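Local coordinates for L-ornithine N(5)-monooxygenase (Pseudomonas aeruginosa, PDB 3S5W), which catalyses the FAD- and NADPH-dependent N5-hydroxylation of L-ornithine, the first step in making the hydroxamate groups of the siderophore pyoverdin, at residues Lys89-Leu94 with Asn130-Trp135; Ser99-Val104 with Ala137-Glu142; Gln196-Leu201 with Val369-Gly374; Val339-Ala344 with Gly348-Leu353. All blocks are in the same frame, centred on the assembly; numbering follows the deposited sequence. Where two conformers were deposited one is given.

Contact 1. Residues Lys89-Leu94 with Asn130-Trp135; sequences KDLVSL and NDYLRW. With ONH (N~5~-hydroxy-L-ornithine), chain E.
Tyr132 reaches from helix 126-137 into the turn at Asp90 and Leu91. CB leaves the helix toward the 89-94 loop, and with CG anti to the backbone N (chi1 160°) the ring extends straight across the gap. On the ring, CE2 lies 4.1 Å from Leu91 CG, and CZ comes within 3.9 Å of Asp90 CB, both approaching obliquely. At the tip, Tyr132 OH receives the amide of Leu91, with N to OH 3.2 Å and an N-H...O angle of 160°. The same hydroxyl is also hydrogen-bonded to the carbonyl O of Tyr101, so it bridges two backbone groups ten residues apart in the loop before helix 103-109.

Asp90 folds the loop on itself, as an Asx turn extended to an Asx motif. Its OD1 takes the amides of Val92, 2.9 Å from N to OD1 and above the carboxylate plane, and of Ser93, 2.8 Å from N to OD1 on the syn lone pair. OD2 accepts from Ser93 OG and from Phe103 N, which brings the bonds on this carboxylate to four, next to the substrate-binding Lys89. The Lys89 chain, extended beyond CG, ends at the ligand carboxylate: Lys89 NZ is hydrogen-bonded to OXT of N5-hydroxy-L-ornithine at 2.9 Å. A weak bond joins the same nitrogen to the other carboxylate oxygen.

Beside the tyrosine the contact is apolar: Leu91 CD1 meets Leu133 CD2 at 3.6 Å, the two side chains crossing at about a right angle. Leu133 also packs on Trp72 of the FAD site, and Leu91 on Ile43 and Ile47 of helix 40-56.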
# COMPACT_ATOMS: atom_id res chain seq x y z
N LYS A 89 8.44 6.48 -12.59
CA LYS A 89 7.61 7.03 -11.50
C LYS A 89 8.23 6.58 -10.15
O LYS A 89 7.55 6.07 -9.25
CB LYS A 89 6.16 6.59 -11.68
CG LYS A 89 5.51 7.18 -12.98
CD LYS A 89 4.01 7.37 -12.82
CE LYS A 89 3.30 7.73 -14.11
NZ LYS A 89 1.82 8.02 -13.87
N ASP A 90 9.54 6.72 -10.07
CA ASP A 90 10.32 6.42 -8.87
C ASP A 90 10.12 7.56 -7.83
O ASP A 90 9.25 8.37 -7.98
CB ASP A 90 11.80 6.25 -9.27
CG ASP A 90 12.41 7.54 -9.82
OD1 ASP A 90 11.85 8.61 -9.52
OD2 ASP A 90 13.43 7.50 -10.56
N LEU A 91 10.92 7.61 -6.78
CA LEU A 91 10.66 8.59 -5.69
C LEU A 91 10.91 10.08 -6.03
O LEU A 91 10.51 10.96 -5.26
CB LEU A 91 11.50 8.22 -4.46
CG LEU A 91 11.16 6.87 -3.80
CD1 LEU A 91 12.06 6.56 -2.61
CD2 LEU A 91 9.75 6.86 -3.38
N VAL A 92 11.55 10.36 -7.18
CA VAL A 92 12.06 11.72 -7.46
C VAL A 92 11.82 12.28 -8.84
O VAL A 92 11.67 13.50 -9.00
CB VAL A 92 13.61 11.84 -7.18
CG1 VAL A 92 13.95 11.54 -5.75
CG2 VAL A 92 14.43 10.91 -8.11
N SER A 93 11.83 11.40 -9.85
CA SER A 93 12.03 11.83 -11.24
C SER A 93 10.99 12.78 -11.79
O SER A 93 11.33 13.66 -12.59
CB SER A 93 12.28 10.63 -12.17
OG SER A 93 13.55 10.07 -11.87
N LEU A 94 9.72 12.62 -11.41
CA LEU A 94 8.69 13.56 -11.89
C LEU A 94 8.94 15.00 -11.43
O LEU A 94 8.44 15.94 -12.03
CB LEU A 94 7.29 13.11 -11.46
CG LEU A 94 6.76 11.83 -12.10
CD1 LEU A 94 5.26 11.68 -11.86
CD2 LEU A 94 7.06 11.84 -13.59
N ASN A 130 12.05 -2.94 -4.16
CA ASN A 130 12.30 -3.05 -2.71
C ASN A 130 13.78 -2.72 -2.38
O ASN A 130 14.07 -1.97 -1.47
CB ASN A 130 11.95 -4.46 -2.19
CG ASN A 130 12.37 -4.67 -0.73
OD1 ASN A 130 11.87 -3.98 0.18
ND2 ASN A 130 13.30 -5.60 -0.50
N ASP A 131 14.70 -3.29 -3.15
CA ASP A 131 16.13 -3.02 -2.97
C ASP A 131 16.44 -1.54 -3.22
O ASP A 131 17.22 -0.94 -2.49
CB ASP A 131 16.95 -3.90 -3.92
CG ASP A 131 18.41 -3.89 -3.57
OD1 ASP A 131 18.74 -4.52 -2.56
OD2 ASP A 131 19.21 -3.25 -4.29
N TYR A 132 15.79 -0.95 -4.23
CA TYR A 132 15.92 0.48 -4.54
C TYR A 132 15.45 1.35 -3.36
O TYR A 132 16.12 2.30 -2.97
CB TYR A 132 15.11 0.82 -5.80
CG TYR A 132 14.75 2.27 -5.98
CD1 TYR A 132 15.74 3.22 -6.25
CD2 TYR A 132 13.41 2.70 -5.92
CE1 TYR A 132 15.41 4.55 -6.44
CE2 TYR A 132 13.08 4.06 -6.08
CZ TYR A 132 14.09 4.95 -6.34
OH TYR A 132 13.80 6.26 -6.51
N LEU A 133 14.29 1.02 -2.81
CA LEU A 133 13.75 1.79 -1.68
C LEU A 133 14.68 1.71 -0.46
O LEU A 133 14.92 2.72 0.20
CB LEU A 133 12.36 1.26 -1.31
CG LEU A 133 11.31 1.61 -2.36
CD1 LEU A 133 10.02 0.91 -2.00
CD2 LEU A 133 11.05 3.15 -2.49
N ARG A 134 15.17 0.50 -0.18
CA ARG A 134 16.11 0.29 0.95
C ARG A 134 17.39 1.09 0.71
O ARG A 134 17.92 1.72 1.61
CB ARG A 134 16.42 -1.18 1.11
CG ARG A 134 15.24 -1.95 1.71
CD ARG A 134 15.42 -3.46 1.67
NE ARG A 134 16.72 -3.87 2.19
CZ ARG A 134 16.98 -4.14 3.46
NH1 ARG A 134 16.03 -4.04 4.39
NH2 ARG A 134 18.21 -4.49 3.81
N TRP A 135 17.86 1.09 -0.54
CA TRP A 135 19.07 1.83 -0.87
C TRP A 135 18.86 3.34 -0.67
O TRP A 135 19.69 3.99 -0.05
CB TRP A 135 19.54 1.51 -2.29
CG TRP A 135 20.72 2.35 -2.74
CD1 TRP A 135 22.04 2.15 -2.42
CD2 TRP A 135 20.68 3.51 -3.58
NE1 TRP A 135 22.82 3.11 -3.02
CE2 TRP A 135 22.01 3.96 -3.73
CE3 TRP A 135 19.63 4.22 -4.21
CZ2 TRP A 135 22.33 5.09 -4.50
CZ3 TRP A 135 19.95 5.34 -4.97
CH2 TRP A 135 21.29 5.76 -5.12
C ONH E . 0.35 4.96 -13.26
N ONH E . -1.13 3.20 -14.15
O ONH E . 0.92 4.88 -14.38
CA ONH E . -0.70 3.94 -12.93
CB ONH E . -0.20 3.01 -11.82
CD ONH E . -0.82 1.13 -10.35
NE ONH E . -1.92 0.26 -10.04
CG ONH E . -1.32 2.05 -11.44
OZ ONH E . -1.62 -0.93 -9.41
OXT ONH E . 0.60 5.84 -12.39

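Contact 2. Residues Ser99-Val104 with Ala137-Glu142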
# COMPACT_ATOMS: atom_id res chain seq x y z
N SER A 99 18.13 14.15 -9.49
CA SER A 99 18.35 13.65 -8.12
C SER A 99 19.23 12.40 -8.11
O SER A 99 19.10 11.54 -9.00
CB SER A 99 17.00 13.34 -7.45
OG SER A 99 17.22 12.71 -6.21
N PRO A 100 20.13 12.28 -7.11
CA PRO A 100 20.91 11.05 -7.01
C PRO A 100 20.06 9.84 -6.57
O PRO A 100 20.55 8.71 -6.58
CB PRO A 100 21.98 11.39 -5.95
CG PRO A 100 21.37 12.49 -5.14
CD PRO A 100 20.52 13.27 -6.08
N TYR A 101 18.79 10.08 -6.25
CA TYR A 101 17.91 8.99 -5.80
C TYR A 101 16.98 8.45 -6.88
O TYR A 101 16.04 7.76 -6.55
CB TYR A 101 17.08 9.43 -4.56
CG TYR A 101 17.99 9.95 -3.47
CD1 TYR A 101 18.98 9.15 -2.92
CD2 TYR A 101 17.89 11.28 -3.04
CE1 TYR A 101 19.85 9.66 -1.92
CE2 TYR A 101 18.72 11.79 -2.06
CZ TYR A 101 19.69 10.97 -1.50
OH TYR A 101 20.49 11.50 -0.53
N SER A 102 17.24 8.78 -8.16
CA SER A 102 16.42 8.22 -9.24
C SER A 102 16.69 6.71 -9.36
O SER A 102 17.75 6.20 -8.95
CB SER A 102 16.73 8.91 -10.57
OG SER A 102 18.04 8.59 -11.01
N PHE A 103 15.72 5.99 -9.91
CA PHE A 103 15.94 4.58 -10.14
C PHE A 103 17.13 4.40 -11.12
O PHE A 103 17.91 3.46 -10.97
CB PHE A 103 14.65 3.92 -10.65
CG PHE A 103 14.73 2.43 -10.72
CD1 PHE A 103 14.50 1.64 -9.57
CD2 PHE A 103 14.97 1.78 -11.95
CE1 PHE A 103 14.56 0.24 -9.64
CE2 PHE A 103 15.01 0.38 -12.02
CZ PHE A 103 14.80 -0.40 -10.87
N VAL A 104 17.27 5.29 -12.09
CA VAL A 104 18.39 5.15 -13.05
C VAL A 104 19.73 5.31 -12.31
O VAL A 104 20.67 4.55 -12.54
CB VAL A 104 18.24 6.07 -14.26
CG1 VAL A 104 19.45 5.97 -15.22
CG2 VAL A 104 16.97 5.72 -15.01
N ALA A 137 16.57 4.83 1.29
CA ALA A 137 16.31 5.06 2.73
C ALA A 137 17.61 5.03 3.56
O ALA A 137 17.72 5.79 4.51
CB ALA A 137 15.31 4.02 3.28
N SER A 138 18.58 4.19 3.17
CA SER A 138 19.90 4.11 3.81
C SER A 138 20.71 5.42 3.73
O SER A 138 21.76 5.51 4.37
CB SER A 138 20.73 2.95 3.24
OG SER A 138 21.33 3.35 2.01
N HIS A 139 20.26 6.40 2.94
CA HIS A 139 20.87 7.75 2.96
C HIS A 139 20.27 8.68 4.01
O HIS A 139 20.68 9.84 4.13
CB HIS A 139 20.78 8.42 1.58
CG HIS A 139 21.59 7.74 0.53
ND1 HIS A 139 21.18 6.59 -0.10
CD2 HIS A 139 22.81 8.04 0.02
CE1 HIS A 139 22.12 6.20 -0.95
NE2 HIS A 139 23.11 7.07 -0.90
N PHE A 140 19.30 8.17 4.78
CA PHE A 140 18.55 9.00 5.75
C PHE A 140 18.58 8.40 7.16
O PHE A 140 17.65 8.59 7.96
CB PHE A 140 17.11 9.27 5.25
CG PHE A 140 17.08 10.05 3.99
CD1 PHE A 140 17.17 9.40 2.76
CD2 PHE A 140 17.04 11.43 4.02
CE1 PHE A 140 17.22 10.13 1.56
CE2 PHE A 140 17.09 12.17 2.84
CZ PHE A 140 17.16 11.51 1.61
N GLN A 141 19.67 7.69 7.45
CA GLN A 141 19.89 7.01 8.71
C GLN A 141 19.83 7.94 9.93
O GLN A 141 19.39 7.52 10.99
CB GLN A 141 21.20 6.24 8.69
CG GLN A 141 21.13 4.93 7.89
CD GLN A 141 22.49 4.26 7.70
OE1 GLN A 141 22.90 3.95 6.57
NE2 GLN A 141 23.20 4.03 8.80
N GLU A 142 20.25 9.19 9.76
CA GLU A 142 20.16 10.17 10.86
C GLU A 142 18.73 10.57 11.17
O GLU A 142 18.43 10.98 12.30
CB GLU A 142 21.02 11.41 10.59
CG GLU A 142 22.52 11.16 10.85
CD GLU A 142 23.38 12.41 10.71
OE1 GLU A 142 23.04 13.30 9.89
OE2 GLU A 142 24.42 12.49 11.41
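Tyr101 meets His139 and Phe140 in a three-ring cluster, and the two ring pairs differ in geometry. The pair with His139 is T-shaped (edge-to-face): the edge of the tyrosine faces the imidazole, with centroids 5.2 Å apart and planes at 67°. CE1 does the touching, 3.6 Å from His139 CG and displaced toward the rim of the imidazole. The pair with Phe140 is oblique, with planes at 52°. Here Phe140 CE1 lies over one face of the tyrosine, 4.0 Å from Tyr101 CZ, while Pro100 CG covers the opposite face over its centre. His139 and Phe140 both hold CG anti to the carbonyl carbon (chi1 -67° in His139), which brings both rings to Tyr101.

Van der Waals contacts fill in around the phenol oxygen: Tyr101 OH lies 3.7 Å from His139 CB and 4.0 Å from Phe140 CZ. Phe140 packs in turn on Ala46, Ile47 and Gln50 of helix 40-56.

The polar bonds lie within a segment or run to residues outside both. Tyr101 N donates to Ser99 OG, 3.1 Å from N to OG, in an ST turn. A type I turn, closed by Phe140 N to Ala137 O at 2.9 Å, lets both rings reach Tyr101.

Cohesion between 99-104 and 137-142 is therefore aromatic and dispersive, while Tyr101 OH and His139 ND1 find their partners on helices 40-56 (Gln50 NE2) and 126-137 (Trp135 O).

Contact 3. Residues Gln196-Leu201 with Val369-Gly374. With NAP (NADP nicotinamide-adenine-dinucleotide phosphate), chain F.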
# COMPACT_ATOMS: atom_id res chain seq x y z
N GLN A 196 -16.33 -9.88 6.44
CA GLN A 196 -16.86 -10.12 7.78
C GLN A 196 -16.91 -11.60 8.14
O GLN A 196 -16.62 -11.97 9.28
CB GLN A 196 -18.21 -9.41 8.00
CG GLN A 196 -18.64 -9.40 9.51
CD GLN A 196 -19.18 -10.76 9.95
OE1 GLN A 196 -19.72 -11.51 9.13
NE2 GLN A 196 -19.05 -11.09 11.25
N VAL A 197 -17.28 -12.43 7.18
CA VAL A 197 -17.37 -13.88 7.40
C VAL A 197 -16.08 -14.51 7.95
O VAL A 197 -16.11 -15.59 8.53
CB VAL A 197 -17.92 -14.64 6.13
CG1 VAL A 197 -16.92 -14.64 4.92
CG2 VAL A 197 -18.36 -16.06 6.48
N PHE A 198 -14.94 -13.86 7.71
CA PHE A 198 -13.68 -14.42 8.19
C PHE A 198 -13.23 -13.83 9.50
O PHE A 198 -12.22 -14.28 10.03
CB PHE A 198 -12.58 -14.27 7.14
CG PHE A 198 -12.78 -15.17 5.98
CD1 PHE A 198 -12.46 -16.51 6.08
CD2 PHE A 198 -13.34 -14.68 4.81
CE1 PHE A 198 -12.68 -17.37 5.03
CE2 PHE A 198 -13.55 -15.51 3.74
CZ PHE A 198 -13.22 -16.87 3.85
N ARG A 199 -13.94 -12.83 10.04
CA ARG A 199 -13.49 -12.14 11.27
C ARG A 199 -13.41 -13.04 12.51
O ARG A 199 -12.51 -12.89 13.36
CB ARG A 199 -14.33 -10.87 11.51
CG ARG A 199 -14.02 -9.80 10.47
CD ARG A 199 -14.99 -8.66 10.42
NE ARG A 199 -14.84 -7.93 9.16
CZ ARG A 199 -15.53 -6.85 8.82
NH1 ARG A 199 -16.43 -6.34 9.66
NH2 ARG A 199 -15.32 -6.28 7.65
N ALA A 200 -14.35 -13.99 12.58
CA ALA A 200 -14.40 -15.00 13.67
C ALA A 200 -13.19 -15.93 13.65
O ALA A 200 -12.91 -16.60 14.64
CB ALA A 200 -15.65 -15.81 13.59
N LEU A 201 -12.50 -15.98 12.52
CA LEU A 201 -11.38 -16.89 12.36
C LEU A 201 -10.04 -16.20 12.59
O LEU A 201 -8.99 -16.81 12.35
CB LEU A 201 -11.43 -17.60 10.98
CG LEU A 201 -12.40 -18.77 10.83
CD1 LEU A 201 -12.78 -19.06 9.37
CD2 LEU A 201 -11.79 -20.02 11.45
N VAL A 369 -6.69 -20.76 3.76
CA VAL A 369 -7.47 -19.77 3.03
C VAL A 369 -6.67 -18.45 2.99
O VAL A 369 -6.35 -17.86 4.04
CB VAL A 369 -8.89 -19.53 3.63
CG1 VAL A 369 -9.65 -18.46 2.84
CG2 VAL A 369 -9.68 -20.85 3.75
N ILE A 370 -6.36 -18.00 1.79
CA ILE A 370 -5.67 -16.74 1.60
C ILE A 370 -6.71 -15.68 1.22
O ILE A 370 -7.46 -15.82 0.25
CB ILE A 370 -4.57 -16.86 0.48
CG1 ILE A 370 -3.64 -18.05 0.79
CG2 ILE A 370 -3.86 -15.50 0.24
CD1 ILE A 370 -2.59 -18.34 -0.34
N LEU A 371 -6.74 -14.61 2.00
CA LEU A 371 -7.61 -13.46 1.75
C LEU A 371 -6.85 -12.43 0.92
O LEU A 371 -6.05 -11.68 1.43
CB LEU A 371 -8.08 -12.86 3.08
CG LEU A 371 -8.73 -13.87 4.04
CD1 LEU A 371 -9.14 -13.17 5.38
CD2 LEU A 371 -9.93 -14.48 3.38
N ALA A 372 -7.09 -12.43 -0.40
CA ALA A 372 -6.43 -11.48 -1.29
C ALA A 372 -7.44 -10.37 -1.57
O ALA A 372 -7.83 -10.10 -2.73
CB ALA A 372 -5.98 -12.21 -2.58
N THR A 373 -7.85 -9.71 -0.48
CA THR A 373 -9.08 -8.89 -0.48
C THR A 373 -8.75 -7.41 -0.33
O THR A 373 -9.66 -6.57 -0.11
CB THR A 373 -10.08 -9.39 0.63
OG1 THR A 373 -9.35 -9.64 1.83
CG2 THR A 373 -10.74 -10.71 0.21
N GLY A 374 -7.46 -7.07 -0.44
CA GLY A 374 -7.09 -5.65 -0.51
C GLY A 374 -7.05 -4.93 0.84
O GLY A 374 -6.90 -5.56 1.86
PA NAP F . -8.17 -4.84 -4.84
O1A NAP F . -7.94 -4.40 -6.23
O2A NAP F . -8.92 -3.90 -4.03
O5B NAP F . -8.78 -6.30 -4.94
C5B NAP F . -9.57 -6.71 -3.88
C4B NAP F . -10.17 -8.02 -4.36
O4B NAP F . -10.77 -8.55 -3.22
C3B NAP F . -11.27 -7.77 -5.41
O3B NAP F . -11.28 -8.93 -6.24
C2B NAP F . -12.51 -7.74 -4.51
O2B NAP F . -13.65 -8.22 -5.17
C1B NAP F . -12.15 -8.77 -3.41
N9A NAP F . -12.94 -8.49 -2.19
C8A NAP F . -12.90 -7.36 -1.41
N7A NAP F . -13.78 -7.48 -0.40
C5A NAP F . -14.40 -8.67 -0.54
C6A NAP F . -15.41 -9.29 0.19
N6A NAP F . -15.95 -8.69 1.25
N1A NAP F . -15.85 -10.52 -0.21
C2A NAP F . -15.33 -11.16 -1.30
N3A NAP F . -14.32 -10.55 -2.04
C4A NAP F . -13.89 -9.32 -1.67
O3 NAP F . -6.79 -5.26 -4.12
PN NAP F . -5.40 -5.95 -4.63
O1N NAP F . -4.60 -6.19 -3.38
O2N NAP F . -5.63 -7.12 -5.54
O5D NAP F . -4.83 -4.67 -5.41
C5D NAP F . -4.23 -4.56 -6.69
C4D NAP F . -3.25 -3.43 -6.43
O4D NAP F . -2.05 -3.46 -7.15
C3D NAP F . -3.73 -2.00 -6.66
O3D NAP F . -4.82 -1.67 -5.84
C2D NAP F . -2.42 -1.26 -6.37
O2D NAP F . -2.21 -0.82 -5.03
C1D NAP F . -1.35 -2.30 -6.72
P2B NAP F . -14.81 -7.26 -5.77
O1X NAP F . -15.95 -8.26 -5.93
O2X NAP F . -14.22 -6.74 -7.06
O3X NAP F . -15.07 -6.14 -4.79
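Phe198 and Leu371 both carry CG anti to the carbonyl carbon (chi1 -71° and -53°), and from these torsions the phenyl ring and the leucine methyls converge in the gap between their segments. Leu371 stands on strand 368-371, which lies between 207-209 and 228-233 in a parallel five-stranded sheet; the sheet and the neighbouring GxGxxA sequence fit the Rossmann-type NADP-binding domain expected of this flavoprotein family. Phe198 belongs to the loop 196-201 that leads into the sheet.

The main interaction is a CH-pi contact. Leu371 CD2 sits 3.8 Å from the centroid of the Phe198 ring and only 14° off its normal, so the methyl lies over the face; its nearest ring atom is Phe198 CD2, at 3.7 Å. The other branch, CD1, is 4.0 Å from Phe198 CB, and the leucine therefore straddles the root and the face of the aromatic side chain. Val369, two residues earlier on the same side of the strand, adds CG1 obliquely, 3.9 Å from Phe198 CE1. Val207 of the sheet and Ala342 and Leu351 of the neighbouring hairpin also pack on Phe198.

Beyond Leu371 the strand ends and the chain turns to the cofactor. Thr373 OG1 is held by the carbonyl of Arg193, while its methyl CG2 is turned to the adenine, 3.9 Å from N9A of the NADP. The backbone comes nearer still: Thr373 CA lies 3.2 Å from the ribose oxygen O4B.

Contact 4. Residues Val339-Ala344 with Gly348-Leu353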
# COMPACT_ATOMS: atom_id res chain seq x y z
N VAL A 339 -18.38 -16.60 -0.27
CA VAL A 339 -18.29 -17.34 0.99
C VAL A 339 -19.43 -16.91 1.91
O VAL A 339 -19.46 -15.78 2.38
CB VAL A 339 -16.93 -17.13 1.70
CG1 VAL A 339 -16.90 -18.03 2.97
CG2 VAL A 339 -15.77 -17.52 0.77
N GLU A 340 -20.36 -17.83 2.17
CA GLU A 340 -21.51 -17.53 3.05
C GLU A 340 -21.26 -17.89 4.51
O GLU A 340 -21.82 -17.29 5.40
CB GLU A 340 -22.77 -18.26 2.56
CG GLU A 340 -23.35 -17.64 1.33
CD GLU A 340 -24.82 -18.03 1.10
OE1 GLU A 340 -25.37 -18.93 1.80
OE2 GLU A 340 -25.40 -17.40 0.22
N ARG A 341 -20.40 -18.87 4.74
CA ARG A 341 -20.02 -19.31 6.08
C ARG A 341 -18.57 -19.81 6.02
O ARG A 341 -18.17 -20.42 5.04
CB ARG A 341 -20.97 -20.45 6.56
CG ARG A 341 -20.69 -20.92 8.01
CD ARG A 341 -21.48 -22.18 8.48
NE ARG A 341 -21.59 -23.28 7.51
CZ ARG A 341 -20.64 -24.17 7.22
NH1 ARG A 341 -19.43 -24.11 7.77
NH2 ARG A 341 -20.87 -25.13 6.33
N ALA A 342 -17.79 -19.56 7.06
CA ALA A 342 -16.45 -20.14 7.15
C ALA A 342 -16.26 -20.68 8.56
O ALA A 342 -16.47 -19.93 9.52
CB ALA A 342 -15.39 -19.09 6.83
N THR A 343 -15.93 -21.96 8.68
CA THR A 343 -15.90 -22.62 9.98
C THR A 343 -14.58 -23.37 10.14
O THR A 343 -14.18 -24.11 9.25
CB THR A 343 -17.09 -23.63 10.13
OG1 THR A 343 -18.32 -22.98 9.77
CG2 THR A 343 -17.18 -24.16 11.58
N ALA A 344 -13.92 -23.19 11.28
CA ALA A 344 -12.77 -24.02 11.67
C ALA A 344 -13.24 -25.43 12.05
O ALA A 344 -14.15 -25.58 12.86
CB ALA A 344 -12.01 -23.38 12.85
N GLY A 348 -9.82 -28.88 8.60
CA GLY A 348 -9.47 -27.69 7.82
C GLY A 348 -10.49 -26.57 7.97
O GLY A 348 -11.27 -26.57 8.95
N ILE A 349 -10.45 -25.60 7.06
CA ILE A 349 -11.40 -24.50 7.07
C ILE A 349 -12.52 -24.87 6.08
O ILE A 349 -12.28 -25.03 4.87
CB ILE A 349 -10.74 -23.12 6.71
CG1 ILE A 349 -9.55 -22.83 7.65
CG2 ILE A 349 -11.77 -21.97 6.73
CD1 ILE A 349 -9.90 -22.83 9.16
N GLU A 350 -13.73 -25.00 6.61
CA GLU A 350 -14.87 -25.41 5.79
C GLU A 350 -15.56 -24.14 5.28
O GLU A 350 -15.90 -23.26 6.05
CB GLU A 350 -15.82 -26.31 6.63
CG GLU A 350 -17.03 -26.76 5.87
CD GLU A 350 -17.94 -27.61 6.73
OE1 GLU A 350 -17.55 -28.74 7.07
OE2 GLU A 350 -19.02 -27.12 7.08
N LEU A 351 -15.72 -24.03 3.96
CA LEU A 351 -16.34 -22.85 3.38
C LEU A 351 -17.63 -23.28 2.72
O LEU A 351 -17.63 -24.23 1.96
CB LEU A 351 -15.44 -22.23 2.29
CG LEU A 351 -14.06 -21.69 2.68
CD1 LEU A 351 -13.44 -20.94 1.47
CD2 LEU A 351 -14.11 -20.78 3.90
N ALA A 352 -18.71 -22.56 3.04
CA ALA A 352 -19.99 -22.74 2.36
C ALA A 352 -20.02 -21.71 1.24
O ALA A 352 -19.98 -20.50 1.48
CB ALA A 352 -21.17 -22.57 3.35
N LEU A 353 -20.05 -22.22 0.01
CA LEU A 353 -19.85 -21.41 -1.19
C LEU A 353 -21.14 -21.30 -2.04
O LEU A 353 -21.69 -22.32 -2.51
CB LEU A 353 -18.72 -22.00 -2.02
CG LEU A 353 -17.34 -22.11 -1.34
CD1 LEU A 353 -16.42 -22.84 -2.31
CD2 LEU A 353 -16.77 -20.78 -0.93
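Val339 and Ala342 interlock with the buried Leu351 and Leu353 on one face of an antiparallel strand pair, whereas the opposite face carries an ion pair. On the apolar face Leu351 CD2 is the tight centre, 3.6 Å from Ala342 CB and 4.0 Å from Val339 CG1. The other valine branch, CG2, meets Leu353 CD2 at 3.8 Å. Packing is looser at exposed Ala344, whose CB stays 4.3 Å from Ile349 CD1. Leu351 continues into Ala231 and Ile258 of the parallel sheet, and Ala342 is covered by Leu201, so this side faces the NADP-binding domain.

On the other face Ala352 is buried, while Arg341, Thr343 and Glu350 are partly exposed. The arginine leaves with CG anti to the backbone N (chi1 -177°) and then bends at chi3, which folds the guanidinium back over Ala352 CB. Its NH2 forms a salt bridge to Glu350 OE2 at 2.8 Å, through the anti lone pair and 24° out of the guanidinium plane; NH1 adds a weak bond to the same oxygen. Thr343 OG1, 2.6 Å from Arg341 NH1, lies near the guanidinium plane. Glu340, exposed, reaches a salt bridge with Arg354.

Thr343 and Glu350 form a hydrogen-bonded backbone pair, with Glu350 N to Thr343 O 2.8 Å. A beta bulge interrupts the ladder at Glu340-Arg341 opposite Ala352, which bonds to Glu340 N and Arg341 O. The axes run 4.7 Å apart at 163°, and strands 337-345 and 348-355 follow each other directly: a beta hairpin, extended by 361-366 to a three-stranded antiparallel sheet.

How the contacts relate
From the N terminus, contact 1 closes a loop between residues 89-94 and helix 126-137, and contact 2 closes another between 99-104 and the end of that helix with the loop after it. Their segments alternate, so the two loops cross; they also touch, through hydrogen bonds and packing, tying the substrate-side loop and helices together. Both are complete before contact 3 opens. That contact spans 168 residues and joins the loop 196-201 to strand 368-371 of the NADP-binding sheet. Contact 4, the short hairpin, lies within that span and packs on it through Val197 and Leu201. The two pairs sit on opposite sides of the chain's centre, with contacts 1 and 3 about 32 Å apart between centres.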